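Local coordinates for protein glucoamylase (Thermoanaerobacterium thermosaccharolyticum, PDB 1LF6) that hydrolyses terminal alpha-1,4-linked glucose units one after another from the non-reducing ends of glucan chains, probably releasing beta-D-glucose, at residues I134-F139 and N241-I246; S192-K197 and A234-T239; R606-I611 and Y659-A664. One frame throughout, in Å; residues are numbered along the deposited sequence.

Contact 1: residues I134-F139 and N241-I246; sequences IMKAKF and NSEFEI
Ala137 and Phe244 exchange two backbone hydrogen bonds, Phe244 N to Ala137 O at 2.8 Å and Ala137 N to Phe244 O at 2.9 Å, and Met135 pairs with Ile246 in the same way. Both are hydrogen-bonded pairs of an antiparallel ladder, which Phe139 N extends by donating to Ser242 O. There Asn241 OD1 takes the N-H of Glu243 in an Asx turn. On the face of Lys138 and Glu245, the Lys136 and Glu243 side chains cross obliquely: Glu243 OE1 sits beside Lys136 CE (3.0 Å), with Lys136 NZ at a long salt-bridge distance of 3.6 Å, while Glu243 CG rests on Lys138 CB. Lys136 also makes a cation-pi contact with Tyr269. An alanine in place of Glu243 would probably leave the Lys136 ammonium without this carboxylate mate and Lys138 CB without the CG packed on it. The other face is apolar. One face of the Phe244 ring carries Ala137 O, 3.6 Å above the plane toward the rim. Met135 CE reaches Ile246 CB at 3.7 Å, the side chains lying alongside. Strand 118-126 continues the sheet beyond 132-141, and Phe77, Val79, Leu151 and Leu153 of the seven-stranded sheet pack against the apolar face.

Contact 2: residues S192-K197 and A234-T239; sequences SNIGWK and AEIDLT
Lys197 N donates to Glu235 O at 2.9 Å, the one direct hydrogen bond between the loop 192-197 and the segment 234-239. It is fairly straight, 165° at the hydrogen, although the N-H arrives tilted out of the carbonyl plane. Beyond it the side chains of Lys197 and Glu235 run alongside each other in the same direction, with their CD atoms 3.7 Å apart. The charged ends stop short of a salt bridge; a water joins them, accepting from Lys197 NZ at 2.6 Å and donating to Glu235 OE2. Lys197 CB also meets Asp237 CB, that side chain crossing at about a right angle.

Trp196 makes most of the apolar contacts. Ala234 CB meets the indole at CE3, 3.4 Å away, and Ser192 CB lies over a face of the ring. Ile236 CD1 approaches the ring edge at CZ3, near the ring plane. Ile236 CG1 lies beside the backbone N (chi1 -55°), which leaves CG2 anti to that N, where it meets Ile194 CD1 at 4.1 Å.

A type I turn from Ser192 to Gly195 shapes the loop, closed by Gly195 N to Ser192 O. Ser192 OG donates to Gly195 O, which also accepts from a second water; that water takes the N-H of Asp237. Gly195 has positive phi (73°), a conformation that favours glycine. Trp196 NE1 bonds to Glu177 O, which helps to fix the indole.

The chemistry is divided: apolar groups grip the indole on the buried side, whereas the Lys197 and Glu235 charges are bridged by a water, and their attraction is probably softened by it.

Contact 3: residues R606-I611 and Y659-A664; sequences RGMYEI and YVILFA
Met608 and Leu662 make the main apolar contact between helices 600-612 and 653-668, and no hydrogen bond crosses between the two segments. Their side chains slide past each other in opposite directions, which brings Met608 SD to 3.6 Å from Leu662 CA and 3.8 Å from Leu662 CD1. The methionine is bent at chi2 (-59°), which places SD, and again at chi3 (-76°), which places CE. Its terminal methyl thus meets Ile661 CG2 at 3.5 Å, the two side chains crossing at about a right angle. Ile611 adds a looser touch, CD1 to Leu662 CD1 at 4.1 Å.

The second kind of contact is side chain against backbone. Leu662 CD1 comes down on Gly607 C at 3.8 Å. A beta carbon at Gly607 would point at this methyl and stand tightly against it, so the glycine suits the close approach of the leucine.

No polar interaction joins the two segments; Arg606 NH2 makes a weak, salt-bridged bond to Glu610 OE2 within its own helix, and its NH1 pairs with Asp560 of helix 550-562.

The segment axes are 9.7 Å apart and inclined at 27°, within the (alpha/alpha) barrel of the family 15 catalytic domain. Val621 of helix 618-627 also touches Leu662, Val671 packs on Met608, and helices 550-562 and 296-306 adjoin helices 600-612 and 653-668 respectively.

Contacts 1 and 2 belong to the N-terminal beta sandwich and touch each other, their centres 9 Å apart, whereas contact 3 lies in the helical domain about 42 and 50 Å from them, centre to centre. The segments 234-239 and 241-246 are close in sequence, and Asn193 of the turn probably bonds to Glu245 N, tying contact 2 to the strand of contact 1; Ile246 CD1 also packs on Trp196 CH2. Contact 3 is fully buried and is apolar packing of side chains on one another and on backbone, with no hydrogen bond across. The sandwich contacts are partly buried and mixed: backbone pairing with charges on one face in contact 1, loop packing and water bridges in contact 2.

Contact 1: residues I134-F139 and N241-I246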
loop_
_atom_site.group_PDB
_atom_site.type_symbol
_atom_site.label_atom_id
_atom_site.label_comp_id
_atom_site.label_asym_id
_atom_site.label_seq_id
_atom_site.Cartn_x
_atom_site.Cartn_y
_atom_site.Cartn_z
ATOM N N ILE A 134 3.361 -3.077 -20.215
ATOM C CA ILE A 134 2.839 -3.879 -21.309
ATOM C C ILE A 134 1.523 -4.557 -20.974
ATOM O O ILE A 134 1.335 -5.054 -19.868
ATOM C CB ILE A 134 3.856 -4.971 -21.698
ATOM C CG1 ILE A 134 5.198 -4.326 -22.039
ATOM C CG2 ILE A 134 3.325 -5.782 -22.867
ATOM C CD1 ILE A 134 6.364 -5.292 -22.058
ATOM N N MET A 135 0.613 -4.572 -21.939
ATOM C CA MET A 135 -0.672 -5.228 -21.766
ATOM C C MET A 135 -1.073 -5.928 -23.048
ATOM O O MET A 135 -1.409 -5.282 -24.040
ATOM C CB MET A 135 -1.787 -4.242 -21.395
ATOM C CG MET A 135 -3.170 -4.906 -21.404
ATOM S SD MET A 135 -4.573 -3.804 -21.138
ATOM C CE MET A 135 -4.448 -2.752 -22.603
ATOM N N LYS A 136 -1.022 -7.253 -23.035
ATOM C CA LYS A 136 -1.445 -8.010 -24.199
ATOM C C LYS A 136 -2.922 -8.252 -23.950
ATOM O O LYS A 136 -3.325 -8.583 -22.835
ATOM C CB LYS A 136 -0.702 -9.344 -24.293
ATOM C CG LYS A 136 -1.061 -10.157 -25.535
ATOM C CD LYS A 136 -0.061 -11.277 -25.762
ATOM C CE LYS A 136 -0.253 -11.939 -27.115
ATOM N NZ LYS A 136 0.774 -12.994 -27.370
ATOM N N ALA A 137 -3.735 -8.066 -24.980
ATOM C CA ALA A 137 -5.165 -8.264 -24.834
ATOM C C ALA A 137 -5.742 -8.945 -26.059
ATOM O O ALA A 137 -5.201 -8.833 -27.159
ATOM C CB ALA A 137 -5.856 -6.924 -24.608
ATOM N N LYS A 138 -6.839 -9.661 -25.850
ATOM C CA LYS A 138 -7.533 -10.352 -26.922
ATOM C C LYS A 138 -9.026 -10.214 -26.663
ATOM O O LYS A 138 -9.485 -10.352 -25.526
ATOM C CB LYS A 138 -7.148 -11.834 -26.965
ATOM C CG LYS A 138 -7.626 -12.651 -25.774
ATOM C CD LYS A 138 -7.399 -14.147 -25.994
ATOM C CE LYS A 138 -7.850 -14.955 -24.781
ATOM N NZ LYS A 138 -7.647 -16.425 -24.948
ATOM N N PHE A 139 -9.776 -9.925 -27.718
ATOM C CA PHE A 139 -11.215 -9.762 -27.607
ATOM C C PHE A 139 -11.925 -10.981 -28.165
ATOM O O PHE A 139 -11.542 -11.505 -29.210
ATOM C CB PHE A 139 -11.653 -8.503 -28.360
ATOM C CG PHE A 139 -13.136 -8.269 -28.345
ATOM C CD1 PHE A 139 -13.951 -8.810 -29.336
ATOM C CD2 PHE A 139 -13.721 -7.521 -27.330
ATOM C CE1 PHE A 139 -15.328 -8.609 -29.316
ATOM C CE2 PHE A 139 -15.096 -7.315 -27.299
ATOM C CZ PHE A 139 -15.903 -7.861 -28.295
ATOM N N ASN A 241 -6.824 -7.910 -36.167
ATOM C CA ASN A 241 -6.383 -8.901 -35.185
ATOM C C ASN A 241 -7.158 -8.714 -33.882
ATOM O O ASN A 241 -7.207 -7.612 -33.334
ATOM C CB ASN A 241 -4.881 -8.779 -34.901
ATOM C CG ASN A 241 -4.273 -10.092 -34.426
ATOM O OD1 ASN A 241 -4.891 -10.838 -33.666
ATOM N ND2 ASN A 241 -3.054 -10.376 -34.872
ATOM N N SER A 242 -7.766 -9.791 -33.395
ATOM C CA SER A 242 -8.534 -9.731 -32.156
ATOM C C SER A 242 -7.604 -9.756 -30.941
ATOM O O SER A 242 -8.035 -9.523 -29.816
ATOM C CB SER A 242 -9.514 -10.904 -32.084
ATOM O OG SER A 242 -8.828 -12.143 -32.106
ATOM N N GLU A 243 -6.328 -10.043 -31.184
ATOM C CA GLU A 243 -5.325 -10.094 -30.123
ATOM C C GLU A 243 -4.205 -9.118 -30.469
ATOM O O GLU A 243 -3.666 -9.148 -31.576
ATOM C CB GLU A 243 -4.770 -11.511 -29.988
ATOM C CG GLU A 243 -3.816 -11.697 -28.815
ATOM C CD GLU A 243 -3.600 -13.161 -28.469
ATOM O OE1 GLU A 243 -2.825 -13.440 -27.534
ATOM O OE2 GLU A 243 -4.206 -14.031 -29.130
ATOM N N PHE A 244 -3.849 -8.262 -29.515
ATOM C CA PHE A 244 -2.833 -7.243 -29.749
ATOM C C PHE A 244 -2.053 -6.869 -28.490
ATOM O O PHE A 244 -2.376 -7.311 -27.391
ATOM C CB PHE A 244 -3.512 -5.993 -30.299
ATOM C CG PHE A 244 -4.723 -5.581 -29.510
ATOM C CD1 PHE A 244 -5.927 -6.260 -29.661
ATOM C CD2 PHE A 244 -4.643 -4.556 -28.571
ATOM C CE1 PHE A 244 -7.038 -5.926 -28.887
ATOM C CE2 PHE A 244 -5.751 -4.215 -27.792
ATOM C CZ PHE A 244 -6.948 -4.901 -27.949
ATOM N N GLU A 245 -1.033 -6.034 -28.664
ATOM C CA GLU A 245 -0.197 -5.600 -27.555
ATOM C C GLU A 245 -0.218 -4.081 -27.384
ATOM O O GLU A 245 0.093 -3.339 -28.319
ATOM C CB GLU A 245 1.246 -6.052 -27.782
ATOM C CG GLU A 245 1.401 -7.539 -28.037
ATOM C CD GLU A 245 2.840 -7.941 -28.318
ATOM O OE1 GLU A 245 3.079 -9.141 -28.571
ATOM O OE2 GLU A 245 3.728 -7.061 -28.286
ATOM N N ILE A 246 -0.584 -3.625 -26.189
ATOM C CA ILE A 246 -0.615 -2.196 -25.895
ATOM C C ILE A 246 0.597 -1.871 -25.028
ATOM O O ILE A 246 0.855 -2.547 -24.027
ATOM C CB ILE A 246 -1.918 -1.800 -25.151
ATOM C CG1 ILE A 246 -3.125 -2.030 -26.063
ATOM C CG2 ILE A 246 -1.860 -0.331 -24.725
ATOM C CD1 ILE A 246 -3.080 -1.239 -27.366
#

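Contact 2: residues S192-K197 and A234-T239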
loop_
_atom_site.group_PDB
_atom_site.type_symbol
_atom_site.label_atom_id
_atom_site.label_comp_id
_atom_site.label_asym_id
_atom_site.label_seq_id
_atom_site.Cartn_x
_atom_site.Cartn_y
_atom_site.Cartn_z
ATOM N N SER A 192 0.566 0.821 -30.040
ATOM C CA SER A 192 -0.066 -0.462 -30.334
ATOM C C SER A 192 0.799 -1.213 -31.342
ATOM O O SER A 192 1.308 -0.615 -32.290
ATOM C CB SER A 192 -1.463 -0.233 -30.917
ATOM O OG SER A 192 -2.109 -1.460 -31.193
ATOM N N ASN A 193 0.972 -2.516 -31.140
ATOM C CA ASN A 193 1.785 -3.310 -32.052
ATOM C C ASN A 193 1.118 -3.385 -33.427
ATOM O O ASN A 193 1.785 -3.602 -34.441
ATOM C CB ASN A 193 2.008 -4.719 -31.486
ATOM C CG ASN A 193 0.751 -5.564 -31.493
ATOM O OD1 ASN A 193 -0.319 -5.115 -31.087
ATOM N ND2 ASN A 193 0.878 -6.806 -31.948
ATOM N N ILE A 194 -0.197 -3.190 -33.454
ATOM C CA ILE A 194 -0.949 -3.219 -34.701
ATOM C C ILE A 194 -1.468 -1.827 -35.039
ATOM O O ILE A 194 -2.261 -1.660 -35.966
ATOM C CB ILE A 194 -2.158 -4.166 -34.616
ATOM C CG1 ILE A 194 -3.083 -3.730 -33.481
ATOM C CG2 ILE A 194 -1.684 -5.589 -34.423
ATOM C CD1 ILE A 194 -4.423 -4.442 -33.476
ATOM N N GLY A 195 -1.022 -0.831 -34.281
ATOM C CA GLY A 195 -1.453 0.534 -34.524
ATOM C C GLY A 195 -2.891 0.786 -34.106
ATOM O O GLY A 195 -3.502 -0.047 -33.431
ATOM N N TRP A 196 -3.437 1.931 -34.511
ATOM C CA TRP A 196 -4.810 2.289 -34.163
ATOM C C TRP A 196 -5.685 2.437 -35.400
ATOM O O TRP A 196 -5.211 2.832 -36.465
ATOM C CB TRP A 196 -4.837 3.610 -33.387
ATOM C CG TRP A 196 -3.780 3.724 -32.337
ATOM C CD1 TRP A 196 -2.625 4.451 -32.409
ATOM C CD2 TRP A 196 -3.769 3.080 -31.061
ATOM N NE1 TRP A 196 -1.897 4.302 -31.255
ATOM C CE2 TRP A 196 -2.575 3.464 -30.409
ATOM C CE3 TRP A 196 -4.650 2.214 -30.401
ATOM C CZ2 TRP A 196 -2.241 3.011 -29.128
ATOM C CZ3 TRP A 196 -4.318 1.764 -29.127
ATOM C CH2 TRP A 196 -3.122 2.165 -28.505
ATOM N N LYS A 197 -6.966 2.121 -35.249
ATOM C CA LYS A 197 -7.915 2.246 -36.343
ATOM C C LYS A 197 -8.398 3.691 -36.343
ATOM O O LYS A 197 -9.069 4.141 -37.271
ATOM C CB LYS A 197 -9.100 1.304 -36.126
ATOM C CG LYS A 197 -10.125 1.336 -37.247
ATOM C CD LYS A 197 -11.223 0.305 -37.036
ATOM C CE LYS A 197 -12.189 0.288 -38.214
ATOM N NZ LYS A 197 -13.228 -0.768 -38.065
ATOM N N ALA A 234 -8.795 5.557 -28.373
ATOM C CA ALA A 234 -8.405 4.975 -29.647
ATOM C C ALA A 234 -9.221 3.724 -29.914
ATOM O O ALA A 234 -9.614 3.014 -28.986
ATOM C CB ALA A 234 -6.916 4.636 -29.638
ATOM N N GLU A 235 -9.492 3.468 -31.186
ATOM C CA GLU A 235 -10.243 2.289 -31.574
ATOM C C GLU A 235 -9.262 1.218 -32.033
ATOM O O GLU A 235 -8.254 1.511 -32.679
ATOM C CB GLU A 235 -11.232 2.623 -32.696
ATOM C CG GLU A 235 -11.916 1.407 -33.315
ATOM C CD GLU A 235 -13.111 1.786 -34.175
ATOM O OE1 GLU A 235 -13.023 2.798 -34.900
ATOM O OE2 GLU A 235 -14.133 1.066 -34.128
ATOM N N ILE A 236 -9.553 -0.024 -31.670
ATOM C CA ILE A 236 -8.705 -1.143 -32.043
ATOM C C ILE A 236 -9.311 -1.801 -33.279
ATOM O O ILE A 236 -10.491 -2.157 -33.282
ATOM C CB ILE A 236 -8.626 -2.179 -30.898
ATOM C CG1 ILE A 236 -8.162 -1.496 -29.606
ATOM C CG2 ILE A 236 -7.679 -3.308 -31.279
ATOM C CD1 ILE A 236 -6.787 -0.864 -29.694
ATOM N N ASP A 237 -8.510 -1.949 -34.328
ATOM C CA ASP A 237 -8.985 -2.568 -35.563
ATOM C C ASP A 237 -9.088 -4.076 -35.339
ATOM O O ASP A 237 -8.113 -4.806 -35.529
ATOM C CB ASP A 237 -8.008 -2.286 -36.709
ATOM C CG ASP A 237 -8.589 -2.633 -38.072
ATOM O OD1 ASP A 237 -9.326 -3.638 -38.174
ATOM O OD2 ASP A 237 -8.299 -1.906 -39.045
ATOM N N LEU A 238 -10.266 -4.536 -34.931
ATOM C CA LEU A 238 -10.486 -5.951 -34.674
ATOM C C LEU A 238 -10.316 -6.813 -35.920
ATOM O O LEU A 238 -9.751 -7.906 -35.852
ATOM C CB LEU A 238 -11.882 -6.177 -34.087
ATOM C CG LEU A 238 -12.118 -5.678 -32.660
ATOM C CD1 LEU A 238 -13.570 -5.915 -32.266
ATOM C CD2 LEU A 238 -11.178 -6.398 -31.701
ATOM N N THR A 239 -10.799 -6.323 -37.057
ATOM C CA THR A 239 -10.689 -7.076 -38.297
ATOM C C THR A 239 -9.228 -7.335 -38.649
ATOM O O THR A 239 -8.927 -8.214 -39.453
ATOM C CB THR A 239 -11.370 -6.340 -39.469
ATOM O OG1 THR A 239 -10.608 -5.180 -39.823
ATOM C CG2 THR A 239 -12.781 -5.918 -39.075
HETATM O O HOH W 1 -6.049 -0.986 -34.357
HETATM O O HOH W 2 -14.904 0.678 -36.730
#

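Contact 3: residues R606-I611 and Y659-A664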
loop_
_atom_site.group_PDB
_atom_site.type_symbol
_atom_site.label_atom_id
_atom_site.label_comp_id
_atom_site.label_asym_id
_atom_site.label_seq_id
_atom_site.Cartn_x
_atom_site.Cartn_y
_atom_site.Cartn_z
ATOM N N ARG A 606 -3.320 -10.290 16.954
ATOM C CA ARG A 606 -3.895 -11.138 17.996
ATOM C C ARG A 606 -3.306 -12.540 17.875
ATOM O O ARG A 606 -3.037 -13.205 18.877
ATOM C CB ARG A 606 -5.422 -11.230 17.874
ATOM C CG ARG A 606 -6.023 -12.342 18.731
ATOM C CD ARG A 606 -5.801 -12.118 20.241
ATOM N NE ARG A 606 -6.788 -11.189 20.770
ATOM C CZ ARG A 606 -7.754 -11.518 21.619
ATOM N NH1 ARG A 606 -8.604 -10.592 22.029
ATOM N NH2 ARG A 606 -7.862 -12.753 22.083
ATOM N N GLY A 607 -3.129 -12.988 16.636
ATOM C CA GLY A 607 -2.564 -14.303 16.401
ATOM C C GLY A 607 -1.167 -14.371 16.982
ATOM O O GLY A 607 -0.775 -15.376 17.571
ATOM N N MET A 608 -0.412 -13.289 16.819
ATOM C CA MET A 608 0.941 -13.238 17.342
ATOM C C MET A 608 0.903 -13.293 18.861
ATOM O O MET A 608 1.759 -13.926 19.492
ATOM C CB MET A 608 1.654 -11.974 16.860
ATOM C CG MET A 608 2.063 -12.033 15.403
ATOM S SD MET A 608 3.176 -13.430 15.025
ATOM C CE MET A 608 4.712 -12.847 15.706
ATOM N N TYR A 609 -0.088 -12.643 19.464
ATOM C CA TYR A 609 -0.193 -12.698 20.918
ATOM C C TYR A 609 -0.510 -14.127 21.353
ATOM O O TYR A 609 0.048 -14.623 22.330
ATOM C CB TYR A 609 -1.289 -11.764 21.444
ATOM C CG TYR A 609 -1.737 -12.164 22.834
ATOM C CD1 TYR A 609 -2.852 -12.980 23.019
ATOM C CD2 TYR A 609 -0.987 -11.809 23.959
ATOM C CE1 TYR A 609 -3.210 -13.445 24.287
ATOM C CE2 TYR A 609 -1.333 -12.266 25.232
ATOM C CZ TYR A 609 -2.446 -13.088 25.390
ATOM O OH TYR A 609 -2.788 -13.565 26.637
ATOM N N GLU A 610 -1.406 -14.784 20.626
ATOM C CA GLU A 610 -1.782 -16.146 20.970
ATOM C C GLU A 610 -0.561 -17.063 20.988
ATOM O O GLU A 610 -0.452 -17.930 21.853
ATOM C CB GLU A 610 -2.848 -16.663 20.003
ATOM C CG GLU A 610 -4.198 -15.946 20.135
ATOM C CD GLU A 610 -4.824 -16.093 21.523
ATOM O OE1 GLU A 610 -4.823 -17.221 22.053
ATOM O OE2 GLU A 610 -5.332 -15.090 22.074
ATOM N N ILE A 611 0.361 -16.868 20.049
ATOM C CA ILE A 611 1.572 -17.674 20.012
ATOM C C ILE A 611 2.354 -17.424 21.299
ATOM O O ILE A 611 2.829 -18.364 21.944
ATOM C CB ILE A 611 2.459 -17.320 18.793
ATOM C CG1 ILE A 611 1.739 -17.725 17.497
ATOM C CG2 ILE A 611 3.812 -18.038 18.898
ATOM C CD1 ILE A 611 2.518 -17.414 16.231
ATOM N N TYR A 659 1.173 -10.689 8.175
ATOM C CA TYR A 659 0.811 -12.045 7.764
ATOM C C TYR A 659 2.054 -12.917 7.630
ATOM O O TYR A 659 2.074 -14.056 8.092
ATOM C CB TYR A 659 0.043 -12.064 6.432
ATOM C CG TYR A 659 -0.137 -13.479 5.912
ATOM C CD1 TYR A 659 0.793 -14.045 5.037
ATOM C CD2 TYR A 659 -1.168 -14.290 6.385
ATOM C CE1 TYR A 659 0.705 -15.383 4.654
ATOM C CE2 TYR A 659 -1.263 -15.632 6.008
ATOM C CZ TYR A 659 -0.321 -16.169 5.146
ATOM O OH TYR A 659 -0.393 -17.495 4.789
ATOM N N VAL A 660 3.085 -12.383 6.989
ATOM C CA VAL A 660 4.332 -13.122 6.810
ATOM C C VAL A 660 4.908 -13.541 8.162
ATOM O O VAL A 660 5.235 -14.709 8.370
ATOM C CB VAL A 660 5.373 -12.264 6.053
ATOM C CG1 VAL A 660 6.741 -12.942 6.067
ATOM C CG2 VAL A 660 4.915 -12.061 4.630
ATOM N N ILE A 661 5.018 -12.587 9.082
ATOM C CA ILE A 661 5.565 -12.866 10.405
ATOM C C ILE A 661 4.708 -13.856 11.194
ATOM O O ILE A 661 5.238 -14.711 11.909
ATOM C CB ILE A 661 5.740 -11.545 11.202
ATOM C CG1 ILE A 661 6.845 -10.706 10.549
ATOM C CG2 ILE A 661 6.092 -11.834 12.653
ATOM C CD1 ILE A 661 6.891 -9.261 11.004
ATOM N N LEU A 662 3.387 -13.753 11.058
ATOM C CA LEU A 662 2.471 -14.656 11.760
ATOM C C LEU A 662 2.574 -16.065 11.188
ATOM O O LEU A 662 2.673 -17.047 11.922
ATOM C CB LEU A 662 1.030 -14.162 11.619
ATOM C CG LEU A 662 -0.047 -15.113 12.141
ATOM C CD1 LEU A 662 0.186 -15.362 13.623
ATOM C CD2 LEU A 662 -1.430 -14.526 11.890
ATOM N N PHE A 663 2.532 -16.144 9.862
ATOM C CA PHE A 663 2.636 -17.403 9.141
ATOM C C PHE A 663 3.888 -18.160 9.592
ATOM O O PHE A 663 3.821 -19.337 9.942
ATOM C CB PHE A 663 2.708 -17.116 7.635
ATOM C CG PHE A 663 2.971 -18.331 6.791
ATOM C CD1 PHE A 663 1.991 -19.296 6.613
ATOM C CD2 PHE A 663 4.213 -18.518 6.188
ATOM C CE1 PHE A 663 2.239 -20.437 5.846
ATOM C CE2 PHE A 663 4.476 -19.649 5.421
ATOM C CZ PHE A 663 3.488 -20.611 5.248
ATOM N N ALA A 664 5.024 -17.472 9.574
ATOM C CA ALA A 664 6.302 -18.057 9.973
ATOM C C ALA A 664 6.351 -18.362 11.471
ATOM O O ALA A 664 6.860 -19.408 11.889
ATOM C CB ALA A 664 7.438 -17.104 9.596
#